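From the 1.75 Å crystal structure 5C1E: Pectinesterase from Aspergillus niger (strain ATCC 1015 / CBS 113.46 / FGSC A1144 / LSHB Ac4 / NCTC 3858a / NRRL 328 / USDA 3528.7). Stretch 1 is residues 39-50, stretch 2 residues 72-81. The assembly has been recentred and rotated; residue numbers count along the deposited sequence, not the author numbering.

Stretch 1 39-50: YVASGTYEEQLT
Stretch 2, residues 72-81: NVVTITHTIS

The two stretches are joined as neighbouring parallel strands, 43-46 and 74-78, whose axes approach to 4.7 Å and run at 23° to one another. In register, Gly43 lies beside Val74, Thr44 beside Thr75 (CA to CA 4.7 Å) and Tyr45 beside Ile76 (CA to CA 4.8 Å). Together the stretches bury 660 Å².

The backbone satisfies itself in the alternating pattern of a parallel pair. Gly43 N donates to Val73 O (3.0 Å), and Gly43 O accepts from Thr75 N (2.9 Å). Tyr45 N then donates to Thr75 O at 2.7 Å, almost linearly (176°), while Tyr45 O accepts from Thr77 N (2.9 Å). The ladder frays beyond this point: Glu47 N reaches Thr77 O at 3.2 Å, but the 129° angle makes the bond weak. Stretch 1 thus turns the N and O of Gly43 and Tyr45, and less well the N of Glu47, to stretch 2, and the carbonyls also receive CA-H...O contacts, such as Thr44 CA to Thr75 O (3.3 Å) and Ile76 CA to Tyr45 O (3.4 Å).

Most strand residues have ordinary extended angles, with Thr44 at -107/118 and Ile76 at -103/122. Gly43 is the exception. Its phi/psi of 156/168 would jam a CB against the preceding carbonyl oxygen, and the CB would also be crowded by Tyr45 CE1 at 3.0 Å, so glycine suits the site.

Tyr45, Val74 and Ile76 share one face of the sheet and are buried. Val74 (t) sets CG1 3.6 Å from CG1 of Val40 (t) and 4.0 Å from CE1 of Tyr45 (chi1 m, chi2 82°). The tyrosine hydroxyl is not left unpaired in this apolar setting: Tyr45 OH donates to Ala41 O at 2.7 Å, tying the ring back to its own stretch. Ile76 (m, t) extends CD1 to 4.1 Å from CD1 of Leu49 (m, t); the leucine's CA-to-CB bond points sideways, but its end comes nearer.

Thr44, Glu46, Thr75 and Thr77 line the other, more exposed face. Thr44 and Thr75 are both m, whereas Thr77 is t and places CG2 3.7 Å from Thr44 CG2; Thr77 OG1 is hydrogen-bonded elsewhere in the structure.

Past the ladder, Gln48 (t, t, chi3 25°) lays its CB over one face of the His78 ring (chi1 t, chi2 -106°), 3.9 Å from the centroid and 8° off the normal, a CH-pi contact. Gln48 OE1 lies 3.3 Å from His78 CE1, while Gln48 NE2 and both carboxylate oxygens of Glu47 find hydrogen-bond partners elsewhere in the structure.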

ATOM      1  N   TYR A  39      -7.023  -5.842 -18.689  1.00 16.35           N
ATOM      2  CA  TYR A  39      -6.878  -7.163 -18.087  1.00 16.18           C
ATOM      3  C   TYR A  39      -5.500  -7.699 -18.418  1.00 15.77           C
ATOM      4  O   TYR A  39      -5.123  -7.774 -19.595  1.00 15.54           O
ATOM      5  CB  TYR A  39      -7.944  -8.118 -18.622  1.00 16.57           C
ATOM      6  CG  TYR A  39      -7.719  -9.589 -18.297  1.00 16.38           C
ATOM      7  CD1 TYR A  39      -7.993 -10.106 -17.029  1.00 16.59           C
ATOM      8  CD2 TYR A  39      -7.273 -10.477 -19.269  1.00 17.01           C
ATOM      9  CE1 TYR A  39      -7.786 -11.454 -16.737  1.00 16.11           C
ATOM     10  CE2 TYR A  39      -7.080 -11.828 -18.981  1.00 16.75           C
ATOM     11  CZ  TYR A  39      -7.347 -12.312 -17.718  1.00 16.62           C
ATOM     12  OH  TYR A  39      -7.138 -13.664 -17.430  1.00 17.11           O
ATOM     13  N   VAL A  40      -4.767  -8.093 -17.379  1.00 15.09           N
ATOM     14  CA  VAL A  40      -3.431  -8.646 -17.531  1.00 14.42           C
ATOM     15  C   VAL A  40      -3.458 -10.129 -17.204  1.00 14.76           C
ATOM     16  O   VAL A  40      -3.863 -10.539 -16.099  1.00 14.02           O
ATOM     17  CB  VAL A  40      -2.406  -7.917 -16.638  1.00 14.32           C
ATOM     18  CG1 VAL A  40      -0.971  -8.344 -16.967  1.00 14.33           C
ATOM     19  CG2 VAL A  40      -2.540  -6.413 -16.807  1.00 14.71           C
ATOM     20  N   ALA A  41      -3.060 -10.935 -18.187  1.00 15.27           N
ATOM     21  CA  ALA A  41      -2.947 -12.354 -18.001  1.00 15.07           C
ATOM     22  C   ALA A  41      -1.653 -12.680 -17.282  1.00 14.78           C
ATOM     23  O   ALA A  41      -0.737 -11.857 -17.169  1.00 16.16           O
ATOM     24  CB  ALA A  41      -3.012 -13.077 -19.330  1.00 15.72           C
ATOM     25  N   SER A  42      -1.597 -13.917 -16.811  1.00 14.99           N
ATOM     26  CA  SER A  42      -0.488 -14.440 -16.040  1.00 14.72           C
ATOM     27  C   SER A  42       0.855 -14.097 -16.679  1.00 14.31           C
ATOM     28  O   SER A  42       1.022 -14.122 -17.904  1.00 13.59           O
ATOM     29  CB  SER A  42      -0.621 -15.968 -15.882  1.00 15.06           C
ATOM     30  OG  SER A  42      -0.792 -16.614 -17.136  1.00 15.81           O
ATOM     31  N   GLY A  43       1.811 -13.790 -15.817  1.00 14.99           N
ATOM     32  CA  GLY A  43       3.158 -13.521 -16.245  1.00 15.47           C
ATOM     33  C   GLY A  43       3.923 -12.665 -15.277  1.00 15.74           C
ATOM     34  O   GLY A  43       3.347 -12.055 -14.351  1.00 15.72           O
ATOM     35  N   THR A  44       5.225 -12.615 -15.506  1.00 16.16           N
ATOM     36  CA  THR A  44       6.107 -11.657 -14.839  1.00 17.29           C
ATOM     37  C   THR A  44       6.477 -10.623 -15.877  1.00 17.62           C
ATOM     38  O   THR A  44       7.027 -10.963 -16.926  1.00 18.05           O
ATOM     39  CB  THR A  44       7.357 -12.342 -14.268  1.00 18.38           C
ATOM     40  OG1 THR A  44       6.939 -13.267 -13.272  1.00 18.61           O
ATOM     41  CG2 THR A  44       8.307 -11.333 -13.655  1.00 19.37           C
ATOM     42  N   TYR A  45       6.093  -9.380 -15.601  1.00 15.99           N
ATOM     43  CA  TYR A  45       6.271  -8.257 -16.498  1.00 16.67           C
ATOM     44  C   TYR A  45       7.396  -7.362 -15.947  1.00 16.69           C
ATOM     45  O   TYR A  45       7.242  -6.692 -14.922  1.00 16.19           O
ATOM     46  CB  TYR A  45       4.940  -7.515 -16.649  1.00 16.50           C
ATOM     47  CG  TYR A  45       3.859  -8.386 -17.248  1.00 16.03           C
ATOM     48  CD1 TYR A  45       3.126  -9.271 -16.459  1.00 15.53           C
ATOM     49  CD2 TYR A  45       3.591  -8.348 -18.623  1.00 16.21           C
ATOM     50  CE1 TYR A  45       2.138 -10.075 -17.024  1.00 15.64           C
ATOM     51  CE2 TYR A  45       2.618  -9.146 -19.197  1.00 16.05           C
ATOM     52  CZ  TYR A  45       1.901 -10.010 -18.405  1.00 15.87           C
ATOM     53  OH  TYR A  45       0.953 -10.797 -18.994  1.00 15.33           O
ATOM     54  N   GLU A  46       8.541  -7.414 -16.619  1.00 17.57           N
ATOM     55  CA  GLU A  46       9.711  -6.667 -16.249  1.00 19.06           C
ATOM     56  C   GLU A  46       9.565  -5.272 -16.852  1.00 18.52           C
ATOM     57  O   GLU A  46      10.049  -4.998 -17.949  1.00 18.12           O
ATOM     58  CB  GLU A  46      10.966  -7.379 -16.764  1.00 22.08           C
ATOM     59  CG  GLU A  46      11.162  -8.751 -16.109  1.00 25.50           C
ATOM     60  CD  GLU A  46      12.509  -9.405 -16.408  1.00 29.49           C
ATOM     61  OE1 GLU A  46      13.193  -9.024 -17.386  1.00 34.19           O
ATOM     62  OE2 GLU A  46      12.877 -10.332 -15.661  1.00 34.85           O
ATOM     63  N   GLU A  47       8.850  -4.416 -16.134  1.00 17.62           N
ATOM     64  CA  GLU A  47       8.472  -3.096 -16.623  1.00 17.82           C
ATOM     65  C   GLU A  47       8.492  -2.082 -15.492  1.00 18.00           C
ATOM     66  O   GLU A  47       8.320  -2.441 -14.329  1.00 17.60           O
ATOM     67  CB  GLU A  47       7.059  -3.154 -17.219  1.00 17.70           C
ATOM     68  CG  GLU A  47       6.929  -4.081 -18.415  1.00 18.64           C
ATOM     69  CD  GLU A  47       5.558  -4.028 -19.039  1.00 18.65           C
ATOM     70  OE1 GLU A  47       5.083  -2.916 -19.363  1.00 18.82           O
ATOM     71  OE2 GLU A  47       4.945  -5.094 -19.190  1.00 19.08           O
ATOM     72  N   GLN A  48       8.733  -0.816 -15.844  1.00 18.70           N
ATOM     73  CA  GLN A  48       8.586   0.313 -14.929  1.00 18.63           C
ATOM     74  C   GLN A  48       7.515   1.232 -15.517  1.00 19.07           C
ATOM     75  O   GLN A  48       7.639   1.689 -16.654  1.00 19.55           O
ATOM     76  CB  GLN A  48       9.911   1.055 -14.761  1.00 20.43           C
ATOM     77  CG  GLN A  48       9.873   2.091 -13.660  1.00 21.31           C
ATOM     78  CD  GLN A  48      11.212   2.743 -13.397  1.00 22.00           C
ATOM     79  OE1 GLN A  48      12.083   2.803 -14.273  1.00 22.41           O
ATOM     80  NE2 GLN A  48      11.387   3.237 -12.178  1.00 21.23           N
ATOM     81  N   LEU A  49       6.445   1.472 -14.768  1.00 17.95           N
ATOM     82  CA  LEU A  49       5.243   2.089 -15.330  1.00 18.69           C
ATOM     83  C   LEU A  49       4.855   3.379 -14.627  1.00 19.41           C
ATOM     84  O   LEU A  49       5.003   3.507 -13.412  1.00 19.35           O
ATOM     85  CB  LEU A  49       4.078   1.108 -15.220  1.00 18.49           C
ATOM     86  CG  LEU A  49       4.311  -0.246 -15.876  1.00 19.05           C
ATOM     87  CD1 LEU A  49       3.171  -1.184 -15.536  1.00 18.79           C
ATOM     88  CD2 LEU A  49       4.465  -0.069 -17.379  1.00 19.68           C
ATOM     89  N   THR A  50       4.366   4.344 -15.398  1.00 19.99           N
ATOM     90  CA  THR A  50       3.714   5.522 -14.832  1.00 20.31           C
ATOM     91  C   THR A  50       2.277   5.495 -15.302  1.00 21.04           C
ATOM     92  O   THR A  50       2.029   5.419 -16.515  1.00 21.84           O
ATOM     93  CB  THR A  50       4.406   6.829 -15.255  1.00 21.89           C
ATOM     94  OG1 THR A  50       5.747   6.819 -14.746  1.00 22.27           O
ATOM     95  CG2 THR A  50       3.663   8.046 -14.699  1.00 22.22           C
ATOM     96  N   ASN A  72      -2.547 -14.617  -6.901  1.00 15.02           N
ATOM     97  CA  ASN A  72      -2.169 -13.742  -8.004  1.00 14.95           C
ATOM     98  C   ASN A  72      -1.109 -14.448  -8.865  1.00 15.18           C
ATOM     99  O   ASN A  72      -0.213 -15.147  -8.344  1.00 15.74           O
ATOM    100  CB  ASN A  72      -1.615 -12.411  -7.506  1.00 14.85           C
ATOM    101  CG  ASN A  72      -2.644 -11.536  -6.825  1.00 14.73           C
ATOM    102  OD1 ASN A  72      -3.829 -11.820  -6.825  1.00 14.43           O
ATOM    103  ND2 ASN A  72      -2.178 -10.435  -6.261  1.00 15.01           N
ATOM    104  N   VAL A  73      -1.225 -14.283 -10.178  1.00 15.25           N
ATOM    105  CA  VAL A  73      -0.270 -14.849 -11.130  1.00 15.01           C
ATOM    106  C   VAL A  73       0.335 -13.767 -12.027  1.00 14.86           C
ATOM    107  O   VAL A  73       1.058 -14.084 -12.977  1.00 15.10           O
ATOM    108  CB  VAL A  73      -0.906 -15.962 -11.998  1.00 15.60           C
ATOM    109  CG1 VAL A  73      -1.071 -17.235 -11.179  1.00 15.77           C
ATOM    110  CG2 VAL A  73      -2.243 -15.515 -12.600  1.00 16.27           C
ATOM    111  N   VAL A  74       0.058 -12.501 -11.716  1.00 14.50           N
ATOM    112  CA  VAL A  74       0.615 -11.364 -12.445  1.00 14.86           C
ATOM    113  C   VAL A  74       1.560 -10.620 -11.523  1.00 15.44           C
ATOM    114  O   VAL A  74       1.159 -10.166 -10.450  1.00 14.87           O
ATOM    115  CB  VAL A  74      -0.466 -10.407 -12.958  1.00 15.55           C
ATOM    116  CG1 VAL A  74       0.169  -9.224 -13.678  1.00 15.44           C
ATOM    117  CG2 VAL A  74      -1.402 -11.143 -13.895  1.00 15.85           C
ATOM    118  N   THR A  75       2.823 -10.533 -11.926  1.00 15.75           N
ATOM    119  CA  THR A  75       3.813  -9.783 -11.173  1.00 16.33           C
ATOM    120  C   THR A  75       4.412  -8.724 -12.081  1.00 15.56           C
ATOM    121  O   THR A  75       4.830  -9.036 -13.201  1.00 16.84           O
ATOM    122  CB  THR A  75       4.901 -10.721 -10.615  1.00 16.66           C
ATOM    123  OG1 THR A  75       4.308 -11.600  -9.656  1.00 16.41           O
ATOM    124  CG2 THR A  75       5.992  -9.930  -9.908  1.00 17.62           C
ATOM    125  N   ILE A  76       4.422  -7.479 -11.605  1.00 14.85           N
ATOM    126  CA  ILE A  76       5.155  -6.386 -12.231  1.00 14.44           C
ATOM    127  C   ILE A  76       6.414  -6.146 -11.413  1.00 15.15           C
ATOM    128  O   ILE A  76       6.342  -5.862 -10.205  1.00 15.46           O
ATOM    129  CB  ILE A  76       4.329  -5.085 -12.291  1.00 14.59           C
ATOM    130  CG1 ILE A  76       2.948  -5.378 -12.875  1.00 14.44           C
ATOM    131  CG2 ILE A  76       5.060  -4.024 -13.126  1.00 14.53           C
ATOM    132  CD1 ILE A  76       2.028  -4.197 -12.934  1.00 15.45           C
ATOM    133  N   THR A  77       7.571  -6.243 -12.059  1.00 15.35           N
ATOM    134  CA  THR A  77       8.816  -6.131 -11.338  1.00 16.46           C
ATOM    135  C   THR A  77       9.833  -5.256 -12.058  1.00 16.64           C
ATOM    136  O   THR A  77       9.925  -5.262 -13.276  1.00 16.22           O
ATOM    137  CB  THR A  77       9.444  -7.518 -11.055  1.00 17.15           C
ATOM    138  OG1 THR A  77      10.588  -7.363 -10.205  1.00 18.55           O
ATOM    139  CG2 THR A  77       9.839  -8.212 -12.325  1.00 18.59           C
ATOM    140  N   HIS A  78      10.602  -4.531 -11.249  1.00 16.01           N
ATOM    141  CA  HIS A  78      11.713  -3.721 -11.727  1.00 16.88           C
ATOM    142  C   HIS A  78      12.630  -3.489 -10.528  1.00 16.61           C
ATOM    143  O   HIS A  78      12.197  -3.588  -9.377  1.00 16.15           O
ATOM    144  CB  HIS A  78      11.192  -2.412 -12.334  1.00 17.32           C
ATOM    145  CG  HIS A  78      12.261  -1.529 -12.918  1.00 18.26           C
ATOM    146  ND1 HIS A  78      12.682  -0.370 -12.304  1.00 18.35           N
ATOM    147  CD2 HIS A  78      12.949  -1.605 -14.082  1.00 19.44           C
ATOM    148  CE1 HIS A  78      13.611   0.210 -13.044  1.00 19.24           C
ATOM    149  NE2 HIS A  78      13.789  -0.519 -14.130  1.00 19.57           N
ATOM    150  N   THR A  79      13.906  -3.239 -10.782  1.00 16.80           N
ATOM    151  CA  THR A  79      14.866  -3.070  -9.702  1.00 17.36           C
ATOM    152  C   THR A  79      15.696  -1.807  -9.928  1.00 17.91           C
ATOM    153  O   THR A  79      16.411  -1.699 -10.925  1.00 17.00           O
ATOM    154  CB  THR A  79      15.811  -4.282  -9.615  1.00 17.74           C
ATOM    155  OG1 THR A  79      15.056  -5.457  -9.289  1.00 17.09           O
ATOM    156  CG2 THR A  79      16.859  -4.078  -8.553  1.00 17.92           C
ATOM    157  N   ILE A  80      15.561  -0.863  -9.000  1.00 17.90           N
ATOM    158  CA  ILE A  80      16.429   0.288  -8.889  1.00 19.29           C
ATOM    159  C   ILE A  80      16.190   0.977  -7.550  1.00 18.88           C
ATOM    160  O   ILE A  80      15.072   0.956  -7.039  1.00 19.01           O
ATOM    161  CB  ILE A  80      16.224   1.284 -10.062  1.00 19.76           C
ATOM    162  CG1 ILE A  80      17.327   2.341 -10.093  1.00 21.00           C
ATOM    163  CG2 ILE A  80      14.851   1.925 -10.028  1.00 19.62           C
ATOM    164  CD1 ILE A  80      17.325   3.152 -11.375  1.00 21.91           C
ATOM    165  N   SER A  81      17.242   1.595  -7.002  1.00 19.73           N
ATOM    166  CA  SER A  81      17.133   2.347  -5.740  1.00 19.78           C
ATOM    167  C   SER A  81      16.894   3.836  -6.012  1.00 20.64           C
ATOM    168  O   SER A  81      17.126   4.317  -7.128  1.00 19.95           O
ATOM    169  CB  SER A  81      18.411   2.151  -4.930  1.00 20.39           C
ATOM    170  OG  SER A  81      19.501   2.780  -5.581  1.00 20.57           O
TER